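Copper homeostasis protein CutC (Streptococcus agalactiae, PDB 2BDQ) is a TIM-barrel protein of the CutC family that probably binds copper and takes part in copper homeostasis in the cytoplasm. Local coordinates at residues Val25-Asn30 / Thr36-Gly41; Gly41-Ala46 / Val86-Asp91; Asp134-Ile139 / Val172-Asn177; Ile130-Gln135 / Ile165-Ala170. All coordinates share one frame; numbering follows the deposited sequence.

Contact 1 (Val25-Asn30 / Thr36-Gly41); sequences VELCDN and TTPSYG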
loop_
_atom_site.group_PDB
_atom_site.type_symbol
_atom_site.label_atom_id
_atom_site.label_comp_id
_atom_site.label_asym_id
_atom_site.label_seq_id
_atom_site.Cartn_x
_atom_site.Cartn_y
_atom_site.Cartn_z
ATOM N N VAL A 25 7.615 -6.908 -14.345
ATOM C CA VAL A 25 7.082 -5.771 -13.624
ATOM C C VAL A 25 7.344 -5.962 -12.142
ATOM O O VAL A 25 7.281 -7.082 -11.630
ATOM C CB VAL A 25 5.559 -5.593 -13.913
ATOM C CG1 VAL A 25 4.929 -6.934 -14.141
ATOM C CG2 VAL A 25 4.871 -4.882 -12.760
ATOM N N GLU A 26 7.693 -4.871 -11.468
ATOM C CA GLU A 26 7.922 -4.923 -10.037
ATOM C C GLU A 26 6.594 -4.466 -9.457
ATOM O O GLU A 26 6.204 -3.311 -9.624
ATOM C CB GLU A 26 9.032 -3.965 -9.594
ATOM C CG GLU A 26 9.318 -4.061 -8.092
ATOM C CD GLU A 26 10.237 -2.967 -7.574
ATOM O OE1 GLU A 26 9.885 -1.774 -7.704
ATOM O OE2 GLU A 26 11.312 -3.301 -7.024
ATOM N N LEU A 27 5.899 -5.380 -8.791
ATOM C CA LEU A 27 4.599 -5.081 -8.214
ATOM C C LEU A 27 4.689 -4.584 -6.768
ATOM O O LEU A 27 5.222 -5.261 -5.895
ATOM C CB LEU A 27 3.709 -6.335 -8.268
ATOM C CG LEU A 27 2.177 -6.216 -8.307
ATOM C CD1 LEU A 27 1.534 -7.468 -7.730
ATOM C CD2 LEU A 27 1.736 -5.015 -7.505
ATOM N N CYS A 28 4.172 -3.389 -6.523
ATOM C CA CYS A 28 4.147 -2.843 -5.179
ATOM C C CYS A 28 3.058 -1.789 -5.077
ATOM O O CYS A 28 2.294 -1.577 -6.022
ATOM C CB CYS A 28 5.515 -2.264 -4.778
ATOM S SG CYS A 28 6.454 -1.382 -6.050
ATOM N N ASP A 29 2.949 -1.162 -3.916
ATOM C CA ASP A 29 1.963 -0.116 -3.735
ATOM C C ASP A 29 2.728 1.029 -3.086
ATOM O O ASP A 29 3.942 0.932 -2.888
ATOM C CB ASP A 29 0.823 -0.612 -2.833
ATOM C CG ASP A 29 -0.300 0.401 -2.689
ATOM O OD1 ASP A 29 -0.528 1.197 -3.621
ATOM O OD2 ASP A 29 -0.977 0.399 -1.647
ATOM N N ASN A 30 2.034 2.124 -2.797
ATOM C CA ASN A 30 2.647 3.259 -2.128
ATOM C C ASN A 30 3.998 3.670 -2.731
ATOM O O ASN A 30 5.007 3.686 -2.024
ATOM C CB ASN A 30 2.850 2.894 -0.652
ATOM C CG ASN A 30 2.958 4.107 0.252
ATOM O OD1 ASN A 30 3.272 5.207 -0.194
ATOM N ND2 ASN A 30 2.710 3.900 1.541
ATOM N N THR A 36 5.792 -0.382 -1.279
ATOM C CA THR A 36 5.596 -1.335 -0.197
ATOM C C THR A 36 4.891 -2.565 -0.751
ATOM O O THR A 36 4.548 -2.628 -1.934
ATOM C CB THR A 36 4.726 -0.766 0.945
ATOM O OG1 THR A 36 3.424 -0.443 0.445
ATOM C CG2 THR A 36 5.363 0.474 1.551
ATOM N N THR A 37 4.679 -3.544 0.112
ATOM C CA THR A 37 4.009 -4.760 -0.290
ATOM C C THR A 37 2.556 -4.434 -0.596
ATOM O O THR A 37 1.866 -3.836 0.230
ATOM C CB THR A 37 4.042 -5.796 0.830
ATOM O OG1 THR A 37 5.402 -6.040 1.210
ATOM C CG2 THR A 37 3.396 -7.094 0.366
ATOM N N PRO A 38 2.080 -4.807 -1.796
ATOM C CA PRO A 38 0.696 -4.559 -2.218
ATOM C C PRO A 38 -0.275 -5.499 -1.496
ATOM O O PRO A 38 0.144 -6.470 -0.865
ATOM C CB PRO A 38 0.744 -4.808 -3.729
ATOM C CG PRO A 38 1.800 -5.867 -3.855
ATOM C CD PRO A 38 2.869 -5.405 -2.892
ATOM N N SER A 39 -1.571 -5.210 -1.584
ATOM C CA SER A 39 -2.575 -6.036 -0.927
ATOM C C SER A 39 -2.605 -7.445 -1.525
ATOM O O SER A 39 -2.081 -7.684 -2.622
ATOM C CB SER A 39 -3.958 -5.396 -1.056
ATOM O OG SER A 39 -4.469 -5.540 -2.379
ATOM N N TYR A 40 -3.213 -8.380 -0.799
ATOM C CA TYR A 40 -3.310 -9.761 -1.264
ATOM C C TYR A 40 -4.066 -9.818 -2.589
ATOM O O TYR A 40 -3.652 -10.497 -3.521
ATOM C CB TYR A 40 -4.039 -10.616 -0.225
ATOM C CG TYR A 40 -4.090 -12.099 -0.540
ATOM C CD1 TYR A 40 -3.128 -12.971 -0.038
ATOM C CD2 TYR A 40 -5.133 -12.633 -1.290
ATOM C CE1 TYR A 40 -3.210 -14.353 -0.267
ATOM C CE2 TYR A 40 -5.231 -14.002 -1.528
ATOM C CZ TYR A 40 -4.271 -14.856 -1.010
ATOM O OH TYR A 40 -4.379 -16.205 -1.216
ATOM N N GLY A 41 -5.178 -9.099 -2.663
ATOM C CA GLY A 41 -5.965 -9.090 -3.882
ATOM C C GLY A 41 -5.179 -8.604 -5.087
ATOM O O GLY A 41 -5.305 -9.159 -6.179
#

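Contact 2 (Gly41-Ala46 / Val86-Asp91); sequences GVIKEA and VELESD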
loop_
_atom_site.group_PDB
_atom_site.type_symbol
_atom_site.label_atom_id
_atom_site.label_comp_id
_atom_site.label_asym_id
_atom_site.label_seq_id
_atom_site.Cartn_x
_atom_site.Cartn_y
_atom_site.Cartn_z
ATOM N N GLY A 41 -5.178 -9.099 -2.663
ATOM C CA GLY A 41 -5.965 -9.090 -3.882
ATOM C C GLY A 41 -5.179 -8.604 -5.087
ATOM O O GLY A 41 -5.305 -9.159 -6.179
ATOM N N VAL A 42 -4.378 -7.559 -4.899
ATOM C CA VAL A 42 -3.578 -7.020 -5.987
ATOM C C VAL A 42 -2.544 -8.039 -6.465
ATOM O O VAL A 42 -2.345 -8.203 -7.664
ATOM C CB VAL A 42 -2.861 -5.712 -5.556
ATOM C CG1 VAL A 42 -1.722 -5.390 -6.520
ATOM C CG2 VAL A 42 -3.850 -4.561 -5.550
ATOM N N ILE A 43 -1.891 -8.725 -5.533
ATOM C CA ILE A 43 -0.877 -9.720 -5.897
ATOM C C ILE A 43 -1.491 -10.878 -6.697
ATOM O O ILE A 43 -0.983 -11.265 -7.756
ATOM C CB ILE A 43 -0.171 -10.283 -4.630
ATOM C CG1 ILE A 43 0.605 -9.162 -3.925
ATOM C CG2 ILE A 43 0.798 -11.399 -5.015
ATOM C CD1 ILE A 43 1.220 -9.581 -2.591
ATOM N N LYS A 44 -2.592 -11.423 -6.195
ATOM C CA LYS A 44 -3.261 -12.536 -6.859
ATOM C C LYS A 44 -3.734 -12.181 -8.267
ATOM O O LYS A 44 -3.449 -12.901 -9.229
ATOM C CB LYS A 44 -4.453 -12.995 -6.023
ATOM C CG LYS A 44 -5.358 -14.033 -6.681
ATOM C CD LYS A 44 -6.517 -14.367 -5.740
ATOM C CE LYS A 44 -7.556 -15.273 -6.381
ATOM N NZ LYS A 44 -6.971 -16.579 -6.781
ATOM N N GLU A 45 -4.456 -11.075 -8.389
ATOM C CA GLU A 45 -4.969 -10.662 -9.686
ATOM C C GLU A 45 -3.899 -10.160 -10.646
ATOM O O GLU A 45 -3.961 -10.434 -11.841
ATOM C CB GLU A 45 -6.053 -9.599 -9.500
ATOM C CG GLU A 45 -7.261 -10.095 -8.703
ATOM C CD GLU A 45 -7.840 -11.387 -9.269
ATOM O OE1 GLU A 45 -8.048 -11.461 -10.503
ATOM O OE2 GLU A 45 -8.097 -12.326 -8.482
ATOM N N ALA A 46 -2.927 -9.418 -10.130
ATOM C CA ALA A 46 -1.863 -8.906 -10.977
ATOM C C ALA A 46 -1.068 -10.073 -11.567
ATOM O O ALA A 46 -0.805 -10.098 -12.767
ATOM C CB ALA A 46 -0.946 -7.989 -10.183
ATOM N N VAL A 86 4.453 -16.267 -2.492
ATOM C CA VAL A 86 4.806 -17.522 -3.142
ATOM C C VAL A 86 3.577 -18.378 -3.448
ATOM O O VAL A 86 3.478 -18.954 -4.528
ATOM C CB VAL A 86 5.814 -18.338 -2.294
ATOM C CG1 VAL A 86 5.320 -18.461 -0.876
ATOM C CG2 VAL A 86 6.009 -19.721 -2.896
ATOM N N GLU A 87 2.630 -18.458 -2.521
ATOM C CA GLU A 87 1.445 -19.274 -2.772
ATOM C C GLU A 87 0.622 -18.685 -3.917
ATOM O O GLU A 87 -0.170 -19.384 -4.528
ATOM C CB GLU A 87 0.575 -19.407 -1.512
ATOM C CG GLU A 87 -0.281 -18.191 -1.197
ATOM C CD GLU A 87 -1.235 -18.415 -0.026
ATOM O OE1 GLU A 87 -2.134 -17.570 0.177
ATOM O OE2 GLU A 87 -1.087 -19.426 0.695
ATOM N N LEU A 88 0.823 -17.401 -4.202
ATOM C CA LEU A 88 0.113 -16.725 -5.285
ATOM C C LEU A 88 0.895 -16.780 -6.600
ATOM O O LEU A 88 0.590 -16.055 -7.549
ATOM C CB LEU A 88 -0.176 -15.269 -4.899
ATOM C CG LEU A 88 -1.242 -15.115 -3.804
ATOM C CD1 LEU A 88 -1.389 -13.660 -3.391
ATOM C CD2 LEU A 88 -2.571 -15.656 -4.325
ATOM N N GLU A 89 1.919 -17.634 -6.625
ATOM C CA GLU A 89 2.752 -17.864 -7.800
ATOM C C GLU A 89 3.583 -16.687 -8.301
ATOM O O GLU A 89 3.775 -16.531 -9.509
ATOM C CB GLU A 89 1.886 -18.397 -8.947
ATOM C CG GLU A 89 1.156 -19.700 -8.631
ATOM C CD GLU A 89 0.195 -20.117 -9.734
ATOM O OE1 GLU A 89 0.661 -20.395 -10.863
ATOM O OE2 GLU A 89 -1.031 -20.159 -9.476
ATOM N N SER A 90 4.080 -15.858 -7.386
ATOM C CA SER A 90 4.912 -14.735 -7.792
ATOM C C SER A 90 6.220 -15.303 -8.350
ATOM O O SER A 90 6.680 -16.368 -7.927
ATOM C CB SER A 90 5.196 -13.821 -6.601
ATOM O OG SER A 90 3.990 -13.278 -6.085
ATOM N N ASP A 91 6.812 -14.592 -9.301
ATOM C CA ASP A 91 8.047 -15.037 -9.934
ATOM C C ASP A 91 9.306 -14.621 -9.195
ATOM O O ASP A 91 10.341 -15.281 -9.308
ATOM C CB ASP A 91 8.096 -14.515 -11.362
ATOM C CG ASP A 91 6.969 -15.061 -12.206
ATOM O OD1 ASP A 91 6.995 -16.276 -12.508
ATOM O OD2 ASP A 91 6.049 -14.285 -12.545
#

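Contact 3 (Asp134-Ile139 / Val172-Asn177); sequences DQKKSI and VEYANN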
loop_
_atom_site.group_PDB
_atom_site.type_symbol
_atom_site.label_atom_id
_atom_site.label_comp_id
_atom_site.label_asym_id
_atom_site.label_seq_id
_atom_site.Cartn_x
_atom_site.Cartn_y
_atom_site.Cartn_z
ATOM N N ASP A 134 32.163 -0.739 1.438
ATOM C CA ASP A 134 31.661 -2.071 1.794
ATOM C C ASP A 134 30.691 -2.611 0.745
ATOM O O ASP A 134 30.052 -3.643 0.942
ATOM C CB ASP A 134 30.939 -2.029 3.145
ATOM C CG ASP A 134 31.787 -1.428 4.246
ATOM O OD1 ASP A 134 32.057 -0.210 4.189
ATOM O OD2 ASP A 134 32.189 -2.172 5.170
ATOM N N GLN A 135 30.596 -1.901 -0.371
ATOM C CA GLN A 135 29.710 -2.256 -1.472
ATOM C C GLN A 135 30.033 -3.625 -2.076
ATOM O O GLN A 135 29.159 -4.486 -2.206
ATOM C CB GLN A 135 29.842 -1.202 -2.568
ATOM C CG GLN A 135 28.584 -0.900 -3.323
ATOM C CD GLN A 135 27.809 0.232 -2.697
ATOM O OE1 GLN A 135 27.432 1.183 -3.373
ATOM N NE2 GLN A 135 27.565 0.135 -1.396
ATOM N N LYS A 136 31.291 -3.805 -2.465
ATOM C CA LYS A 136 31.729 -5.047 -3.087
ATOM C C LYS A 136 31.562 -6.280 -2.206
ATOM O O LYS A 136 31.198 -7.350 -2.697
ATOM C CB LYS A 136 33.178 -4.903 -3.560
ATOM C CG LYS A 136 33.300 -4.044 -4.806
ATOM C CD LYS A 136 34.739 -3.725 -5.159
ATOM C CE LYS A 136 34.800 -2.876 -6.417
ATOM N NZ LYS A 136 36.161 -2.319 -6.634
ATOM N N LYS A 137 31.818 -6.135 -0.912
ATOM C CA LYS A 137 31.667 -7.248 0.018
ATOM C C LYS A 137 30.192 -7.623 0.094
ATOM O O LYS A 137 29.835 -8.805 0.136
ATOM C CB LYS A 137 32.160 -6.852 1.410
ATOM C CG LYS A 137 33.654 -6.571 1.476
ATOM C CD LYS A 137 33.944 -5.271 2.226
ATOM C CE LYS A 137 34.693 -4.300 1.327
ATOM N NZ LYS A 137 33.994 -4.118 0.013
ATOM N N SER A 138 29.338 -6.603 0.116
ATOM C CA SER A 138 27.900 -6.813 0.178
ATOM C C SER A 138 27.444 -7.704 -0.977
ATOM O O SER A 138 26.574 -8.548 -0.805
ATOM C CB SER A 138 27.177 -5.465 0.139
ATOM O OG SER A 138 27.573 -4.657 1.238
ATOM N N ILE A 139 28.052 -7.522 -2.146
ATOM C CA ILE A 139 27.717 -8.321 -3.314
ATOM C C ILE A 139 28.036 -9.785 -3.024
ATOM O O ILE A 139 27.209 -10.672 -3.260
ATOM C CB ILE A 139 28.497 -7.831 -4.563
ATOM C CG1 ILE A 139 27.910 -6.494 -5.036
ATOM C CG2 ILE A 139 28.439 -8.879 -5.669
ATOM C CD1 ILE A 139 28.643 -5.860 -6.226
ATOM N N VAL A 172 29.544 -4.164 -11.582
ATOM C CA VAL A 172 29.228 -5.189 -12.566
ATOM C C VAL A 172 30.437 -6.088 -12.797
ATOM O O VAL A 172 30.311 -7.308 -12.861
ATOM C CB VAL A 172 28.837 -4.572 -13.908
ATOM C CG1 VAL A 172 28.693 -5.671 -14.949
ATOM C CG2 VAL A 172 27.551 -3.795 -13.766
ATOM N N GLU A 173 31.606 -5.475 -12.925
ATOM C CA GLU A 173 32.837 -6.223 -13.149
ATOM C C GLU A 173 33.138 -7.106 -11.942
ATOM O O GLU A 173 33.541 -8.265 -12.087
ATOM C CB GLU A 173 34.007 -5.263 -13.398
ATOM C CG GLU A 173 33.835 -4.389 -14.646
ATOM C CD GLU A 173 34.950 -3.354 -14.828
ATOM O OE1 GLU A 173 35.114 -2.474 -13.951
ATOM O OE2 GLU A 173 35.661 -3.416 -15.858
ATOM N N TYR A 174 32.928 -6.556 -10.749
ATOM C CA TYR A 174 33.177 -7.300 -9.527
ATOM C C TYR A 174 32.161 -8.421 -9.358
ATOM O O TYR A 174 32.503 -9.484 -8.854
ATOM C CB TYR A 174 33.142 -6.364 -8.321
ATOM C CG TYR A 174 33.537 -7.024 -7.022
ATOM C CD1 TYR A 174 32.579 -7.604 -6.191
ATOM C CD2 TYR A 174 34.875 -7.087 -6.631
ATOM C CE1 TYR A 174 32.942 -8.230 -5.002
ATOM C CE2 TYR A 174 35.249 -7.708 -5.450
ATOM C CZ TYR A 174 34.278 -8.278 -4.635
ATOM O OH TYR A 174 34.643 -8.873 -3.446
ATOM N N ALA A 175 30.918 -8.182 -9.773
ATOM C CA ALA A 175 29.866 -9.197 -9.674
ATOM C C ALA A 175 30.264 -10.402 -10.519
ATOM O O ALA A 175 29.933 -11.539 -10.194
ATOM C CB ALA A 175 28.532 -8.628 -10.161
ATOM N N ASN A 176 30.965 -10.136 -11.615
ATOM C CA ASN A 176 31.456 -11.189 -12.504
ATOM C C ASN A 176 30.430 -12.286 -12.797
ATOM O O ASN A 176 30.704 -13.472 -12.617
ATOM C CB ASN A 176 32.721 -11.793 -11.887
ATOM C CG ASN A 176 33.445 -12.736 -12.823
ATOM O OD1 ASN A 176 33.556 -12.483 -14.026
ATOM N ND2 ASN A 176 33.968 -13.823 -12.266
ATOM N N ASN A 177 29.246 -11.869 -13.233
ATOM C CA ASN A 177 28.162 -12.780 -13.587
ATOM C C ASN A 177 27.665 -13.708 -12.493
ATOM O O ASN A 177 26.911 -14.641 -12.774
ATOM C CB ASN A 177 28.565 -13.604 -14.810
ATOM C CG ASN A 177 28.791 -12.741 -16.031
ATOM O OD1 ASN A 177 27.879 -12.049 -16.492
ATOM N ND2 ASN A 177 30.009 -12.769 -16.561
#

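Contact 4 (Ile130-Gln135 / Ile165-Ala170); sequences IPKSDQ and IKHIKA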
loop_
_atom_site.group_PDB
_atom_site.type_symbol
_atom_site.label_atom_id
_atom_site.label_comp_id
_atom_site.label_asym_id
_atom_site.label_seq_id
_atom_site.Cartn_x
_atom_site.Cartn_y
_atom_site.Cartn_z
ATOM N N ILE A 130 24.492 1.409 1.541
ATOM C CA ILE A 130 25.711 0.762 2.005
ATOM C C ILE A 130 26.929 1.639 1.665
ATOM O O ILE A 130 27.043 2.163 0.554
ATOM C CB ILE A 130 25.858 -0.625 1.339
ATOM C CG1 ILE A 130 24.644 -1.487 1.703
ATOM C CG2 ILE A 130 27.155 -1.304 1.780
ATOM C CD1 ILE A 130 24.680 -2.879 1.124
ATOM N N PRO A 131 27.838 1.840 2.631
ATOM C CA PRO A 131 29.013 2.669 2.326
ATOM C C PRO A 131 29.751 2.096 1.118
ATOM O O PRO A 131 30.022 0.897 1.066
ATOM C CB PRO A 131 29.828 2.621 3.623
ATOM C CG PRO A 131 29.356 1.369 4.305
ATOM C CD PRO A 131 27.875 1.365 4.021
ATOM N N LYS A 132 30.048 2.964 0.152
ATOM C CA LYS A 132 30.713 2.577 -1.090
ATOM C C LYS A 132 31.922 1.663 -0.916
ATOM O O LYS A 132 32.265 0.908 -1.826
ATOM C CB LYS A 132 31.118 3.826 -1.898
ATOM C CG LYS A 132 29.965 4.811 -2.168
ATOM C CD LYS A 132 28.729 4.121 -2.777
ATOM C CE LYS A 132 27.475 5.021 -2.752
ATOM N NZ LYS A 132 26.227 4.336 -3.251
ATOM N N SER A 133 32.566 1.719 0.245
ATOM C CA SER A 133 33.727 0.873 0.481
ATOM C C SER A 133 33.316 -0.563 0.789
ATOM O O SER A 133 34.032 -1.496 0.432
ATOM C CB SER A 133 34.578 1.430 1.627
ATOM O OG SER A 133 33.875 1.401 2.857
ATOM N N ASP A 134 32.163 -0.739 1.438
ATOM C CA ASP A 134 31.661 -2.071 1.794
ATOM C C ASP A 134 30.691 -2.611 0.745
ATOM O O ASP A 134 30.052 -3.643 0.942
ATOM C CB ASP A 134 30.939 -2.029 3.145
ATOM C CG ASP A 134 31.787 -1.428 4.246
ATOM O OD1 ASP A 134 32.057 -0.210 4.189
ATOM O OD2 ASP A 134 32.189 -2.172 5.170
ATOM N N GLN A 135 30.596 -1.901 -0.371
ATOM C CA GLN A 135 29.710 -2.256 -1.472
ATOM C C GLN A 135 30.033 -3.625 -2.076
ATOM O O GLN A 135 29.159 -4.486 -2.206
ATOM C CB GLN A 135 29.842 -1.202 -2.568
ATOM C CG GLN A 135 28.584 -0.900 -3.323
ATOM C CD GLN A 135 27.809 0.232 -2.697
ATOM O OE1 GLN A 135 27.432 1.183 -3.373
ATOM N NE2 GLN A 135 27.565 0.135 -1.396
ATOM N N ILE A 165 28.169 6.076 -13.650
ATOM C CA ILE A 165 28.670 5.100 -14.603
ATOM C C ILE A 165 29.909 4.349 -14.114
ATOM O O ILE A 165 29.930 3.118 -14.111
ATOM C CB ILE A 165 28.978 5.779 -15.956
ATOM C CG1 ILE A 165 27.673 6.274 -16.580
ATOM C CG2 ILE A 165 29.699 4.808 -16.888
ATOM C CD1 ILE A 165 27.857 7.031 -17.876
ATOM N N LYS A 166 30.937 5.082 -13.703
ATOM C CA LYS A 166 32.159 4.438 -13.236
ATOM C C LYS A 166 31.919 3.449 -12.102
ATOM O O LYS A 166 32.365 2.308 -12.167
ATOM C CB LYS A 166 33.189 5.496 -12.810
ATOM C CG LYS A 166 34.065 6.003 -13.961
ATOM C CD LYS A 166 33.237 6.584 -15.108
ATOM C CE LYS A 166 33.891 6.309 -16.460
ATOM N NZ LYS A 166 33.916 4.840 -16.780
ATOM N N HIS A 167 31.200 3.878 -11.073
ATOM C CA HIS A 167 30.930 3.013 -9.932
ATOM C C HIS A 167 30.083 1.798 -10.300
ATOM O O HIS A 167 30.389 0.676 -9.898
ATOM C CB HIS A 167 30.233 3.804 -8.818
ATOM C CG HIS A 167 30.081 3.037 -7.544
ATOM N ND1 HIS A 167 28.868 2.896 -6.901
ATOM C CD2 HIS A 167 30.981 2.353 -6.802
ATOM C CE1 HIS A 167 29.031 2.157 -5.819
ATOM N NE2 HIS A 167 30.305 1.813 -5.735
ATOM N N ILE A 168 29.018 2.022 -11.059
ATOM C CA ILE A 168 28.138 0.933 -11.457
ATOM C C ILE A 168 28.898 -0.091 -12.293
ATOM O O ILE A 168 28.682 -1.294 -12.151
ATOM C CB ILE A 168 26.914 1.472 -12.231
ATOM C CG1 ILE A 168 26.061 2.323 -11.287
ATOM C CG2 ILE A 168 26.083 0.321 -12.784
ATOM C CD1 ILE A 168 24.827 2.945 -11.928
ATOM N N LYS A 169 29.811 0.375 -13.139
ATOM C CA LYS A 169 30.569 -0.551 -13.961
ATOM C C LYS A 169 31.511 -1.386 -13.112
ATOM O O LYS A 169 31.719 -2.577 -13.373
ATOM C CB LYS A 169 31.362 0.175 -15.052
ATOM C CG LYS A 169 32.000 -0.822 -16.017
ATOM C CD LYS A 169 32.334 -0.229 -17.378
ATOM C CE LYS A 169 33.621 0.564 -17.341
ATOM N NZ LYS A 169 34.119 0.860 -18.709
ATOM N N ALA A 170 32.080 -0.762 -12.088
ATOM C CA ALA A 170 32.994 -1.464 -11.191
ATOM C C ALA A 170 32.247 -2.582 -10.454
ATOM O O ALA A 170 32.809 -3.655 -10.205
ATOM C CB ALA A 170 33.598 -0.485 -10.186
#

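Contact 1 (Val25-Asn30 / Thr36-Gly41)
D29 and N30 carry the flat groups of this contact, and each touches the facing segment through its CB: D29 CB lies 4.0 Å from P38 CA, and N30 CB 3.6 Å from T36 OG1. The flat ends themselves, carboxylate and amide, are committed to the second subunit, where D29 OD2 bonds to T36 OG1 and N30 ND2 to D29 OD1.

The puckered ring of P38 lies against the end of strand 24-28: its CG meets CD2 of L27 at 3.7 Å, and its CD comes equally near CA of C28. L27 reaches the ring because its CG stands anti to the backbone N (chi1 -154°). A proline suits this place, since its rigid ring packs on both residues and brings no N-H needing a partner.

Two backbone bonds join the segments. D29 N gives to T36 O at 2.9 Å, and T36 N gives to D29 O at 2.8 Å, both with N-H...O angles of 157°. They make D29 and T36 an antiparallel hydrogen-bonded pair, a single bridge.

The chemistry divides the work: the backbone pair closes the loop that leads into helix 40-52, while the carboxylate and hydroxyl join the subunits in reciprocal bonds across the dimer interface.

Contact 2 (Gly41-Ala46 / Val86-Asp91)
K44 and L88 come nearest in the backbone, their CA atoms 5.6 Å apart, where the helical turn 41-46 passes the residues that follow helix 72-87. L88 is the first residue to leave helical geometry, and E89, with its positive phi of 64°, is the C-prime residue of a Schellman motif.

The forked end of L88 straddles two neighbours on helix 40-52. Its CD1 packs on CG2 of I43 at 3.5 Å, while CD2 lies 3.7 Å from CB of K44; against both partners the leucine side chain runs at about a right angle. I43 turns CG2 to this side by holding that methyl trans to its amide nitrogen. A beta-branched residue suits the spot, because its short branch touches L88 while I43 also packs on P38 and V59. K44 lends only the base of its chain, and its charged end leads away.

S90 OG approaches CG2 of I43 at 3.9 Å, but its hydrogen bonds go to A85 O and N47 OD1, so a small polar residue ties the helix end to helix 40-52.

Such packing of one barrel helix against the Schellman motif that ends the next, just before strand 92-95, belongs to the outer layer of a TIM barrel.

Contact 3 (Asp134-Ile139 / Val172-Asn177)
K136 lays its aliphatic chain over one face of the Y174 ring, and this is the close-packed part of the contact. K136 CB stands 3.6 Å from the centroid of the Y174 ring and only 12° off the normal, a CH-pi contact. Beyond it the chain runs obliquely across the same ring, with K136 CG 3.7 Å from CG of the tyrosine and CD at a like distance from its CD2. The lysine is extended beyond CG, which spreads three methylenes over the aromatic surface. A chi1 of -174° points the Y174 side chain opposite its own amide nitrogen, and the ring thereby reaches across to helix 135-144. Y174 CE1 lies 3.0 Å from the backbone O of K136. The phenol is anchored by a hydrogen bond between its OH and D140 OD1, one turn further along the same helix. Tyrosine thus suits the place twice, with a broad face for methylenes and a polar end for a carboxylate.

Packing is looser at I139 and A175. I139 CD1 approaches CD1 of Y174 obliquely at 4.3 Å, and its CG2 stands equally far from CA of A175. The small alanine lets the branched isoleucine come up to the helix backbone, and L171 continues this apolar strip.

On the solvent side, the amino end of K136 leads away from the ring, where its charge can probably be hydrated while its methylenes stay packed.

Helix 135-144 and helix 165-175 follow successive barrel strands, so this pairing of adjacent helices is characteristic of the outer layer of a TIM barrel.

Contact 4 (Ile130-Gln135 / Ile165-Ala170)
H167 meets K132 in the loop and Q135, the first residue of helix 135-144, by van der Waals and polar approaches rather than by a hydrogen bond across the segments. The apolar share falls to K132, whose CD lies 3.6 Å from CE1 of the H167 imidazole. The lysine chain is bent at chi2 (-51°) and crosses the histidine at about a right angle; its methylenes do the touching, which suits a long residue on an exposed part of the loop.

The polar approach comes from Q135. Q135 OE1 sits 3.1 Å from CE1 of H167 at the ring's edge, near the ring plane, with the amide turned 49° against the imidazole. The carbonyl oxygen therefore faces a polarised C-H, an electrostatically reasonable though modest pairing. H167 ND1 makes a weak hydrogen bond to G154 O.

Hydrogen bonds with the preceding loop hold the glutamine. Q135 NE2 gives to I130 O at 2.9 Å, reaching it from well above the carbonyl plane, while Q135 OE1 receives a weak bond from K132 NZ at 3.4 Å. That ammonium also bonds to D128 O, so it ties the loop to itself. S133 OG gives to D134 OD1 at 2.8 Å on another part of the loop.

In TIM-barrel terms, the contact joins a loop following strand 121-123, which leads into helix 135-144, to the outer helix 165-175, which follows strand 149-152.

From the N terminus, contact 1 closes a short loop between strand 24-28 and the start of helix 40-52. Contact 2 follows in series, bridging 39 residues to tie that helix to the end of helix 72-87; the two share G41, touch through P38 and I43, and both reach the second subunit. Across the barrel, contacts 3 and 4 start from overlapping segments that share D134 and Q135. Their two loops cross, contact 4 opening and closing earlier, and both end on helix 165-175. Centres of contacts 1 and 3 are about 28 Å apart, and the two pairs lie on opposite sides of the chain's centre.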